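Beta-hexosaminidase LpqI (PDB 6GFV) cleaves the terminal beta-1,4-linked N-acetylglucosamine from peptidoglycan fragments, a step in the recycling of the mycobacterial cell wall. Local coordinates at residues A[22-27]-A[70-75]; A[96-101]-A[105-110]; A[215-220]-A[254-259]; A[232-237]-A[243-248]; A[285-290]-A[318-323]. All coordinates share one frame; numbering follows the deposited sequence.

Contact 1 of 5, residues A[22-27]-A[70-75]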
# COMPACT_ATOMS: atom_id res chain seq x y z
N LEU A 22 16.19 4.89 5.88
CA LEU A 22 15.00 4.65 6.69
C LEU A 22 13.84 5.54 6.22
O LEU A 22 12.72 5.07 6.06
CB LEU A 22 15.30 4.90 8.18
CG LEU A 22 16.34 4.01 8.89
CD1 LEU A 22 16.90 4.63 10.17
CD2 LEU A 22 15.78 2.62 9.18
N ALA A 23 14.11 6.81 5.96
CA ALA A 23 13.06 7.74 5.57
C ALA A 23 12.39 7.33 4.26
O ALA A 23 11.19 7.54 4.08
CB ALA A 23 13.60 9.16 5.48
N GLN A 24 13.15 6.72 3.35
CA GLN A 24 12.59 6.21 2.10
C GLN A 24 11.48 5.19 2.29
O GLN A 24 10.71 4.95 1.37
CB GLN A 24 13.68 5.57 1.24
CG GLN A 24 14.55 6.54 0.48
CD GLN A 24 13.73 7.38 -0.48
OE1 GLN A 24 13.01 6.85 -1.32
NE2 GLN A 24 13.84 8.71 -0.36
N LEU A 25 11.41 4.58 3.47
CA LEU A 25 10.48 3.48 3.70
C LEU A 25 9.18 3.94 4.35
O LEU A 25 8.32 3.12 4.69
CB LEU A 25 11.15 2.39 4.55
CG LEU A 25 12.50 1.85 4.07
CD1 LEU A 25 13.01 0.74 4.98
CD2 LEU A 25 12.44 1.37 2.62
N LEU A 26 9.02 5.26 4.49
CA LEU A 26 7.86 5.82 5.15
C LEU A 26 6.94 6.57 4.19
O LEU A 26 7.40 7.35 3.37
CB LEU A 26 8.30 6.77 6.27
CG LEU A 26 9.41 6.36 7.23
CD1 LEU A 26 9.67 7.50 8.17
CD2 LEU A 26 9.07 5.10 8.01
N VAL A 27 5.64 6.32 4.30
CA VAL A 27 4.62 7.04 3.52
C VAL A 27 3.55 7.62 4.46
O VAL A 27 2.89 6.87 5.17
CB VAL A 27 3.95 6.13 2.47
CG1 VAL A 27 2.75 6.83 1.85
CG2 VAL A 27 4.94 5.72 1.39
N GLY A 70 12.25 16.84 -4.09
CA GLY A 70 12.66 15.64 -3.37
C GLY A 70 13.68 14.78 -4.09
O GLY A 70 13.84 14.88 -5.30
N GLY A 71 14.38 13.93 -3.34
CA GLY A 71 15.38 13.05 -3.93
C GLY A 71 15.62 11.76 -3.15
O GLY A 71 15.07 11.59 -2.06
N PRO A 72 16.44 10.86 -3.70
CA PRO A 72 17.16 10.99 -4.97
C PRO A 72 16.36 10.45 -6.13
O PRO A 72 16.86 10.38 -7.25
CB PRO A 72 18.40 10.12 -4.75
CG PRO A 72 17.86 9.00 -3.95
CD PRO A 72 16.79 9.59 -3.04
N LEU A 73 15.13 10.04 -5.85
CA LEU A 73 14.21 9.55 -6.86
C LEU A 73 12.88 10.27 -6.66
O LEU A 73 12.71 10.97 -5.67
CB LEU A 73 14.05 8.03 -6.76
CG LEU A 73 15.21 7.16 -7.26
CD1 LEU A 73 14.86 5.72 -7.06
CD2 LEU A 73 15.57 7.42 -8.72
N PRO A 74 11.96 10.14 -7.62
CA PRO A 74 10.71 10.88 -7.50
C PRO A 74 9.88 10.49 -6.27
O PRO A 74 9.75 9.33 -5.94
CB PRO A 74 9.97 10.51 -8.79
CG PRO A 74 11.06 10.17 -9.75
CD PRO A 74 12.11 9.52 -8.95
N LEU A 75 9.36 11.50 -5.59
CA LEU A 75 8.46 11.30 -4.47
C LEU A 75 7.28 10.40 -4.84
O LEU A 75 6.69 10.59 -5.90
CB LEU A 75 7.94 12.65 -3.99
CG LEU A 75 7.09 12.69 -2.71
CD1 LEU A 75 7.95 12.48 -1.47
CD2 LEU A 75 6.30 13.98 -2.61

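Contact 2 of 5, residues A[96-101]-A[105-110]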
# COMPACT_ATOMS: atom_id res chain seq x y z
N THR A 96 -17.74 9.17 -7.93
CA THR A 96 -17.44 7.89 -7.29
C THR A 96 -17.46 6.75 -8.28
O THR A 96 -16.70 5.79 -8.17
CB THR A 96 -18.44 7.55 -6.17
OG1 THR A 96 -19.75 7.50 -6.73
CG2 THR A 96 -18.42 8.57 -5.06
N GLY A 97 -18.37 6.84 -9.25
CA GLY A 97 -18.72 5.70 -10.06
C GLY A 97 -19.36 4.61 -9.21
O GLY A 97 -19.58 4.80 -8.01
N PRO A 98 -19.68 3.47 -9.82
CA PRO A 98 -20.21 2.33 -9.07
C PRO A 98 -19.19 1.66 -8.14
O PRO A 98 -17.98 1.80 -8.31
CB PRO A 98 -20.64 1.35 -10.17
CG PRO A 98 -19.91 1.79 -11.41
CD PRO A 98 -19.68 3.25 -11.28
N SER A 99 -19.71 0.95 -7.14
CA SER A 99 -18.88 0.12 -6.27
C SER A 99 -18.25 -1.02 -7.06
O SER A 99 -18.66 -1.30 -8.19
CB SER A 99 -19.71 -0.46 -5.12
OG SER A 99 -20.73 -1.32 -5.61
N ALA A 100 -17.28 -1.68 -6.45
CA ALA A 100 -16.70 -2.89 -7.03
C ALA A 100 -17.76 -3.96 -7.29
O ALA A 100 -17.79 -4.59 -8.34
CB ALA A 100 -15.61 -3.44 -6.13
N ARG A 101 -18.62 -4.18 -6.30
CA ARG A 101 -19.66 -5.20 -6.38
C ARG A 101 -20.64 -4.87 -7.49
O ARG A 101 -21.04 -5.73 -8.25
CB ARG A 101 -20.38 -5.34 -5.03
CG ARG A 101 -21.72 -6.10 -5.06
CD ARG A 101 -22.21 -6.41 -3.66
NE ARG A 101 -21.31 -7.33 -2.95
CZ ARG A 101 -21.34 -7.54 -1.65
NH1 ARG A 101 -22.21 -6.90 -0.88
NH2 ARG A 101 -20.49 -8.39 -1.10
N GLN A 105 -21.28 -6.79 -11.51
CA GLN A 105 -22.64 -7.21 -11.82
C GLN A 105 -23.26 -6.55 -13.05
O GLN A 105 -24.24 -7.05 -13.59
CB GLN A 105 -23.55 -6.95 -10.63
CG GLN A 105 -23.42 -8.03 -9.57
CD GLN A 105 -24.17 -7.68 -8.31
OE1 GLN A 105 -25.02 -6.80 -8.31
NE2 GLN A 105 -23.84 -8.37 -7.23
N THR A 106 -22.71 -5.41 -13.46
CA THR A 106 -23.36 -4.59 -14.46
C THR A 106 -22.49 -4.27 -15.69
O THR A 106 -23.00 -3.76 -16.67
CB THR A 106 -23.85 -3.26 -13.84
OG1 THR A 106 -22.75 -2.56 -13.26
CG2 THR A 106 -24.87 -3.53 -12.74
N ARG A 107 -21.19 -4.58 -15.62
CA ARG A 107 -20.27 -4.35 -16.75
C ARG A 107 -19.36 -5.57 -17.02
O ARG A 107 -19.08 -6.36 -16.12
CB ARG A 107 -19.39 -3.11 -16.50
CG ARG A 107 -20.14 -1.81 -16.13
CD ARG A 107 -19.31 -0.53 -16.38
NE ARG A 107 -19.94 0.64 -15.75
CZ ARG A 107 -19.56 1.91 -15.88
NH1 ARG A 107 -18.52 2.25 -16.65
NH2 ARG A 107 -20.23 2.86 -15.24
N THR A 108 -18.90 -5.71 -18.26
CA THR A 108 -17.98 -6.79 -18.61
C THR A 108 -16.61 -6.56 -17.99
O THR A 108 -16.35 -5.49 -17.44
CB THR A 108 -17.77 -6.95 -20.13
OG1 THR A 108 -16.98 -5.85 -20.62
CG2 THR A 108 -19.08 -7.01 -20.86
N VAL A 109 -15.75 -7.56 -18.10
CA VAL A 109 -14.39 -7.49 -17.58
C VAL A 109 -13.59 -6.43 -18.34
O VAL A 109 -12.85 -5.65 -17.76
CB VAL A 109 -13.71 -8.87 -17.66
CG1 VAL A 109 -12.22 -8.77 -17.52
CG2 VAL A 109 -14.30 -9.81 -16.60
N GLN A 110 -13.77 -6.41 -19.65
CA GLN A 110 -13.10 -5.43 -20.50
C GLN A 110 -13.59 -4.01 -20.22
O GLN A 110 -12.79 -3.09 -20.21
CB GLN A 110 -13.32 -5.79 -21.96
CG GLN A 110 -12.64 -4.85 -22.92
CD GLN A 110 -12.92 -5.19 -24.36
OE1 GLN A 110 -14.02 -5.01 -24.86
NE2 GLN A 110 -11.91 -5.73 -25.04

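Contact 3 of 5, residues A[215-220]-A[254-259]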
# COMPACT_ATOMS: atom_id res chain seq x y z
N THR A 215 -2.31 -15.81 -9.23
CA THR A 215 -2.05 -15.31 -10.57
C THR A 215 -1.83 -13.79 -10.60
O THR A 215 -1.12 -13.30 -11.46
CB THR A 215 -3.20 -15.68 -11.53
OG1 THR A 215 -4.40 -15.05 -11.11
CG2 THR A 215 -3.42 -17.18 -11.55
N LEU A 216 -2.41 -13.03 -9.68
CA LEU A 216 -2.29 -11.57 -9.79
C LEU A 216 -0.93 -11.01 -9.34
O LEU A 216 -0.53 -9.92 -9.76
CB LEU A 216 -3.41 -10.88 -9.02
CG LEU A 216 -4.83 -11.14 -9.52
CD1 LEU A 216 -5.80 -10.23 -8.82
CD2 LEU A 216 -4.93 -10.99 -11.03
N VAL A 217 -0.21 -11.74 -8.48
CA VAL A 217 1.07 -11.23 -7.99
C VAL A 217 2.16 -11.30 -9.05
O VAL A 217 3.22 -10.71 -8.88
CB VAL A 217 1.56 -11.99 -6.73
CG1 VAL A 217 0.51 -11.97 -5.63
CG2 VAL A 217 1.98 -13.41 -7.08
N THR A 218 1.89 -12.00 -10.15
CA THR A 218 2.89 -12.17 -11.21
C THR A 218 2.78 -11.15 -12.32
O THR A 218 3.56 -11.18 -13.27
CB THR A 218 2.78 -13.56 -11.87
OG1 THR A 218 1.52 -13.67 -12.56
CG2 THR A 218 2.88 -14.63 -10.85
N GLN A 219 1.80 -10.25 -12.23
CA GLN A 219 1.57 -9.30 -13.31
C GLN A 219 2.13 -7.92 -12.96
O GLN A 219 1.40 -7.03 -12.56
CB GLN A 219 0.07 -9.25 -13.65
CG GLN A 219 -0.42 -10.55 -14.34
CD GLN A 219 -1.93 -10.70 -14.39
OE1 GLN A 219 -2.68 -9.90 -13.83
NE2 GLN A 219 -2.39 -11.74 -15.07
N ALA A 220 3.43 -7.75 -13.16
CA ALA A 220 4.16 -6.56 -12.71
C ALA A 220 3.98 -5.35 -13.65
O ALA A 220 3.70 -5.52 -14.82
CB ALA A 220 5.65 -6.89 -12.58
N THR A 254 5.05 -20.75 -2.34
CA THR A 254 4.85 -22.20 -2.35
C THR A 254 3.68 -22.67 -1.48
O THR A 254 2.85 -23.44 -1.92
CB THR A 254 6.13 -22.92 -1.87
OG1 THR A 254 7.23 -22.52 -2.68
CG2 THR A 254 5.95 -24.44 -1.92
N GLY A 255 3.62 -22.19 -0.25
CA GLY A 255 2.62 -22.63 0.70
C GLY A 255 1.16 -22.38 0.34
O GLY A 255 0.28 -22.99 0.93
N TYR A 256 0.87 -21.47 -0.58
CA TYR A 256 -0.52 -21.31 -1.02
C TYR A 256 -0.67 -21.47 -2.54
O TYR A 256 -1.65 -21.03 -3.12
CB TYR A 256 -1.10 -19.97 -0.54
CG TYR A 256 -0.62 -18.70 -1.23
CD1 TYR A 256 0.51 -18.04 -0.80
CD2 TYR A 256 -1.36 -18.14 -2.27
CE1 TYR A 256 0.93 -16.88 -1.42
CE2 TYR A 256 -0.94 -16.97 -2.90
CZ TYR A 256 0.20 -16.35 -2.47
OH TYR A 256 0.61 -15.19 -3.09
N GLY A 257 0.31 -22.12 -3.17
CA GLY A 257 0.28 -22.42 -4.59
C GLY A 257 0.65 -21.30 -5.55
O GLY A 257 0.20 -21.28 -6.69
N ALA A 258 1.50 -20.38 -5.11
CA ALA A 258 1.90 -19.22 -5.89
C ALA A 258 3.41 -19.18 -6.13
O ALA A 258 4.18 -19.70 -5.35
CB ALA A 258 1.46 -17.95 -5.19
N PRO A 259 3.83 -18.53 -7.22
CA PRO A 259 5.25 -18.22 -7.39
C PRO A 259 5.70 -17.21 -6.33
O PRO A 259 4.86 -16.66 -5.66
CB PRO A 259 5.33 -17.65 -8.80
CG PRO A 259 3.97 -17.28 -9.13
CD PRO A 259 3.05 -18.15 -8.40

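Contact 4 of 5, residues A[232-237]-A[243-248]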
# COMPACT_ATOMS: atom_id res chain seq x y z
N PRO A 232 -5.26 -17.90 12.17
CA PRO A 232 -5.02 -19.19 12.86
C PRO A 232 -4.19 -20.15 12.00
O PRO A 232 -4.52 -20.42 10.86
CB PRO A 232 -6.44 -19.73 13.09
CG PRO A 232 -7.34 -18.49 13.01
CD PRO A 232 -6.69 -17.62 12.00
N GLY A 233 -3.08 -20.62 12.56
CA GLY A 233 -2.15 -21.47 11.84
C GLY A 233 -0.98 -20.74 11.19
O GLY A 233 -0.09 -21.37 10.64
N LEU A 234 -0.99 -19.40 11.25
CA LEU A 234 0.07 -18.59 10.63
C LEU A 234 0.68 -17.53 11.55
O LEU A 234 1.90 -17.46 11.66
CB LEU A 234 -0.47 -17.91 9.36
CG LEU A 234 0.50 -17.08 8.51
CD1 LEU A 234 1.60 -17.94 7.87
CD2 LEU A 234 -0.26 -16.31 7.45
N THR A 235 -0.15 -16.70 12.19
CA THR A 235 0.35 -15.54 12.93
C THR A 235 0.02 -15.52 14.43
O THR A 235 0.54 -14.70 15.16
CB THR A 235 -0.21 -14.21 12.32
OG1 THR A 235 -1.57 -14.04 12.70
CG2 THR A 235 -0.11 -14.21 10.81
N GLY A 236 -0.84 -16.43 14.88
CA GLY A 236 -1.24 -16.44 16.27
C GLY A 236 -2.13 -15.25 16.59
O GLY A 236 -3.12 -15.01 15.91
N SER A 237 -1.78 -14.51 17.63
CA SER A 237 -2.53 -13.31 18.00
C SER A 237 -1.90 -12.01 17.46
O SER A 237 -2.27 -10.92 17.88
CB SER A 237 -2.65 -13.23 19.51
OG SER A 237 -1.37 -13.33 20.10
N SER A 243 3.66 -9.39 11.20
CA SER A 243 4.05 -10.79 11.34
C SER A 243 4.96 -11.24 10.20
O SER A 243 4.55 -11.31 9.05
CB SER A 243 2.79 -11.66 11.40
OG SER A 243 3.06 -13.03 11.11
N LYS A 244 6.20 -11.55 10.53
CA LYS A 244 7.18 -12.05 9.57
C LYS A 244 6.75 -13.37 8.92
O LYS A 244 7.08 -13.63 7.77
CB LYS A 244 8.53 -12.23 10.25
CG LYS A 244 9.67 -12.53 9.31
CD LYS A 244 11.00 -12.47 10.04
CE LYS A 244 12.14 -12.43 9.07
NZ LYS A 244 13.44 -12.56 9.75
N ALA A 245 6.02 -14.20 9.66
CA ALA A 245 5.51 -15.45 9.12
C ALA A 245 4.55 -15.18 7.96
O ALA A 245 4.63 -15.84 6.93
CB ALA A 245 4.83 -16.29 10.20
N ALA A 246 3.66 -14.20 8.12
CA ALA A 246 2.73 -13.84 7.05
C ALA A 246 3.44 -13.23 5.83
O ALA A 246 3.17 -13.62 4.70
CB ALA A 246 1.64 -12.87 7.58
N VAL A 247 4.33 -12.28 6.04
CA VAL A 247 5.06 -11.70 4.90
C VAL A 247 5.91 -12.79 4.23
O VAL A 247 5.92 -12.89 3.02
CB VAL A 247 5.92 -10.52 5.33
CG1 VAL A 247 6.69 -9.96 4.16
CG2 VAL A 247 5.03 -9.42 5.92
N ASN A 248 6.58 -13.64 5.01
CA ASN A 248 7.38 -14.74 4.41
C ASN A 248 6.55 -15.68 3.52
O ASN A 248 7.05 -16.14 2.51
CB ASN A 248 8.10 -15.54 5.51
CG ASN A 248 9.42 -14.90 5.92
OD1 ASN A 248 9.84 -13.91 5.36
ND2 ASN A 248 10.07 -15.47 6.92
O HOH W 1 3.47 -13.70 14.00

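Contact 5 of 5, residues A[285-290]-A[318-323]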
# COMPACT_ATOMS: atom_id res chain seq x y z
N ALA A 285 5.03 0.46 16.09
CA ALA A 285 4.34 -0.24 15.02
C ALA A 285 5.17 -0.23 13.74
O ALA A 285 5.27 -1.23 13.04
CB ALA A 285 2.98 0.36 14.78
N VAL A 286 5.79 0.92 13.44
CA VAL A 286 6.62 1.05 12.26
C VAL A 286 7.80 0.09 12.34
O VAL A 286 8.10 -0.61 11.37
CB VAL A 286 7.13 2.51 12.09
CG1 VAL A 286 8.26 2.58 11.06
CG2 VAL A 286 5.99 3.42 11.68
N LEU A 287 8.47 0.03 13.49
CA LEU A 287 9.57 -0.90 13.70
C LEU A 287 9.14 -2.35 13.45
O LEU A 287 9.83 -3.09 12.78
CB LEU A 287 10.14 -0.75 15.12
CG LEU A 287 11.29 -1.69 15.54
CD1 LEU A 287 12.43 -1.68 14.54
CD2 LEU A 287 11.82 -1.31 16.92
N ARG A 288 8.00 -2.74 13.99
CA ARG A 288 7.48 -4.10 13.83
C ARG A 288 7.23 -4.47 12.38
O ARG A 288 7.59 -5.56 11.96
CB ARG A 288 6.19 -4.28 14.64
CG ARG A 288 6.41 -4.48 16.13
CD ARG A 288 6.92 -5.87 16.45
NE ARG A 288 6.05 -6.92 15.93
CZ ARG A 288 5.04 -7.47 16.61
NH1 ARG A 288 4.77 -7.08 17.85
NH2 ARG A 288 4.31 -8.42 16.04
N THR A 289 6.62 -3.56 11.61
CA THR A 289 6.23 -3.92 10.26
C THR A 289 7.47 -4.02 9.37
O THR A 289 7.54 -4.89 8.52
CB THR A 289 5.18 -2.93 9.67
OG1 THR A 289 4.52 -3.53 8.55
CG2 THR A 289 5.81 -1.58 9.26
N LEU A 290 8.48 -3.18 9.59
CA LEU A 290 9.75 -3.32 8.88
C LEU A 290 10.51 -4.58 9.34
O LEU A 290 11.20 -5.22 8.54
CB LEU A 290 10.62 -2.08 9.06
CG LEU A 290 10.06 -0.79 8.43
CD1 LEU A 290 11.03 0.38 8.59
CD2 LEU A 290 9.73 -1.01 6.97
N ALA A 318 21.24 -0.97 17.95
CA ALA A 318 21.07 -2.01 18.95
C ALA A 318 20.89 -3.38 18.30
O ALA A 318 20.72 -4.38 18.99
CB ALA A 318 19.90 -1.69 19.84
N GLY A 319 20.92 -3.42 16.98
CA GLY A 319 20.76 -4.67 16.26
C GLY A 319 19.35 -5.24 16.23
O GLY A 319 19.17 -6.42 15.94
N GLU A 320 18.35 -4.42 16.53
CA GLU A 320 16.96 -4.89 16.45
C GLU A 320 16.51 -5.00 15.01
O GLU A 320 15.51 -5.64 14.70
CB GLU A 320 16.01 -3.95 17.18
CG GLU A 320 16.27 -3.74 18.64
CD GLU A 320 15.39 -2.66 19.20
OE1 GLU A 320 14.24 -2.96 19.57
OE2 GLU A 320 15.84 -1.50 19.24
N LEU A 321 17.23 -4.31 14.13
CA LEU A 321 16.94 -4.31 12.71
C LEU A 321 18.26 -4.27 11.97
O LEU A 321 19.06 -3.37 12.20
CB LEU A 321 16.03 -3.13 12.35
CG LEU A 321 15.55 -2.87 10.92
CD1 LEU A 321 14.33 -3.70 10.58
CD2 LEU A 321 15.25 -1.39 10.75
N PRO A 322 18.52 -5.25 11.11
CA PRO A 322 19.80 -5.30 10.39
C PRO A 322 19.79 -4.45 9.11
O PRO A 322 18.75 -4.33 8.46
CB PRO A 322 19.97 -6.78 10.07
CG PRO A 322 18.58 -7.29 9.96
CD PRO A 322 17.72 -6.47 10.88
N MET A 323 20.93 -3.88 8.74
CA MET A 323 20.99 -2.97 7.61
C MET A 323 20.67 -3.69 6.30
O MET A 323 20.11 -3.09 5.40
CB MET A 323 22.37 -2.31 7.52
CG MET A 323 22.48 -1.27 6.41
SD MET A 323 21.65 0.28 6.82
CE MET A 323 22.84 1.00 7.95

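Contact 1 of 5, residues A[22-27]-A[70-75]
Gln24 alone carries the 22-27 side of this contact, extending its amide to Gly71 and Pro72. The side chain gets there by bending: CG lies beside the backbone N (chi1 -79°), and a further bend at chi2 (-61°) brings the amide up against the proline, which comes from the opposite direction. Gln24 NE2 stops 3.6 Å from Gly71 O, too loosely placed to count as a hydrogen bond, and 4.1 Å from Pro72 CD. Its sister atom OE1 is bonded to Lys337 of helix 323-337, which probably fixes the rotation of the amide and leaves the NH2 group facing the loop. The denser packing of 22-27 is made by its leucines: Leu22, Leu25 and Leu26 touch helices 305-317, 323-337 and 282-292. Toward 70-75 the backbones stay well apart, 9.3 Å from Gln24 CA to Leu75 CA, and Gly71 is partly exposed. A type I turn from Ala23 to Leu26 leads helix 18-23 into strand 26-29, while the loop 70-75, with its cis peptide before Pro72, leads helix 62-69 into strand 76-83. Such alpha-to-beta connections line the N-terminal end of a TIM barrel, away from the catalytic rim.

Contact 2 of 5, residues A[96-101]-A[105-110]
Arg101 and Gln105 are one turn apart on the short helix 100-106, which ends at Thr106; after Arg107 leaves the helical conformation, Thr108 caps the next helix, 109-126. Ser99 is the N-cap of the first, so the contact spans a pair of consecutive capped helices in the barrel domain. Its backbone component is the i to i+4 bond from Gln105 N to Arg101 O, weak at 3.4 Å and with an N-H...O angle of only 129°, near the helix's C-terminal end. Among the side chains, Arg101 and Gln105 run alongside each other in the same direction, with guanidinium and amide planes 7° apart. They meet through Gln105 NE2 and the aliphatic Arg101 CG, 3.8 Å apart. The charged end of Arg101 is engaged elsewhere, in a salt bridge with Asp143 and a bond to Ala141 O. Its side chain is about 7 Å from that of Arg150, which by similarity binds substrate, while Gln105 is exposed. The remaining contact is van der Waals. Arg107, extended from CG to NE, crosses Pro98 at about a right angle, and its guanidinium comes obliquely to the pyrrolidine ring, NH2 standing 4.0 Å from both Pro98 CG and Pro98 CD.

Contact 3 of 5, residues A[215-220]-A[254-259]
The Tyr256 ring, whose hydroxyl end meets Val217 across the contact, has its own near neighbour Ala258 over one face: the CB methyl sits 3.3 Å above the plane, displaced toward the rim. Leu249 and Leu250 of helix 244-252 and Leu210 also touch this side chain, so the ring is buried among aliphatic groups. Tyr256 CG is set between the backbone N and the carbonyl carbon (chi1 73°), a placement that sends the ring out toward 215-220 although the backbone itself stays distant. Tyr256 OH then comes to 4.1 Å from Val217 CG1, the two side chains approaching from opposite directions in a loose van der Waals meeting. Val217 also touches Phe261.

Both segments are alpha-to-beta connections of the TIM barrel. Residues 215-220 lead from helix 211-216 toward strand 223-230, through a type I turn from Leu216 to Gln219 that has Val217 and Thr218 at its centre. Residues 254-259 lie in the loop from helix 244-252 to strand 265-267, which pairs in parallel with strand 223-230.

Thr218 and Pro259 cross at about a right angle. Thr218 CG2 lies 3.3 Å from Pro259 CG, an unusually short approach that may be within coordinate error. The threonine hydroxyl donates to Thr215 O, 2.9 Å from Thr218 OG1, with the donor tilted 31° from the carbonyl plane, and this bond probably limits the side chain's rotation. With OG1 committed in this way, CG2 lies beside the backbone N and faces the proline.

Contact 4 of 5, residues A[232-237]-A[243-248]
Ser243 OG, packed against Thr235, is a polar atom with two hydrogen-bonding partners. It accepts from Ala246 N, 3.3 Å from Ser243 OG with a nearly straight N-H...O angle of 162°; a water lies 3.0 Å from Ser243 OG and donates a weak bond to Thr235 O. Chi1 of 162° places the hydroxyl opposite the serine's own N, turned back over the start of the helix where the N-H groups of its first turn emerge. The Thr235 methyl closes in beside this oxygen, Thr235 CG2 lying 3.4 Å from Ser243 OG, and it touches the Ala246 methyl as well. The threonine hydroxyl is bonded to Glu238 O and Val231 N, which probably helps keep the methyl turned to the helix. Leu234 supplies the apolar remainder. Its two methyls lie against neighbouring residues of the first turn: Leu234 CD2 rests 3.9 Å from both Ala246 CA and Ala246 CB, while CD1 lies near Ala245 O. The backbone joins in where Leu234 O comes to 3.5 Å from Ala245 CB. The arrangement is a serine N-cap at the start of helix 244-252, packed against the beta-to-alpha loop that follows strand 223-230, on the C-terminal rim where TIM barrels carry their active sites.

Contact 5 of 5, residues A[285-290]-A[318-323]
A buried, mainly apolar contact sets Leu287 and Leu290, one turn apart on helix 282-292, against Glu320 and Leu321 of the connection between helices 305-317 and 323-337. Leu321 points at the helix, its CD1 methyl 4.0 Å from Leu290 O and 4.3 Å from Leu290 CB, while its own CB is the nearest point to Leu287, 4.5 Å from Leu287 CD1. Leu287 reaches over with its CG opposite the backbone N (chi1 178°), so that one methyl branch faces Leu321 and the other the glutamate. In the TIM-barrel layout these helices form part of the outer layer beside strand 297-299, and the segment 318-323 is the turn that passes from one helix to the next: Gly319, with positive phi, ends helix 305-317, and Pro322 is the N-cap of helix 323-337. Glu320 crosses Leu287 at about a right angle, and its OE1 approaches Leu287 CD2 to 3.9 Å. The carboxylate is held from elsewhere, OE2 forming a salt bridge with Arg311 of helix 305-317. The backbone of Glu320 has a tie to helix 282-292 too, its carbonyl oxygen accepting from Gln291 NE2.

How the contacts relate
The five contacts are spread around one TIM barrel, and only contacts 1 and 5 touch: Leu26 CD2 packs 4.0 Å from Val286 CG1, and Leu25 CD1 lies 4.1 Å from Leu290 CD1. Contact 4 falls within the sequence span bracketed by contact 3; their centres are 18 Å apart and their nearest atoms about 7 Å. It also approaches contact 5, with about 5 Å between nearest atoms. Contact 2 lies across the chain's centre from contacts 1 and 5, its centre 35 and 41 Å from theirs. Contacts 2, 3 and 4 come nearest the probable substrate residues Arg150, Lys180 and His181, at about 7, 11 and 11 Å between side chains; contacts 1 and 5 lie away from the probable active site.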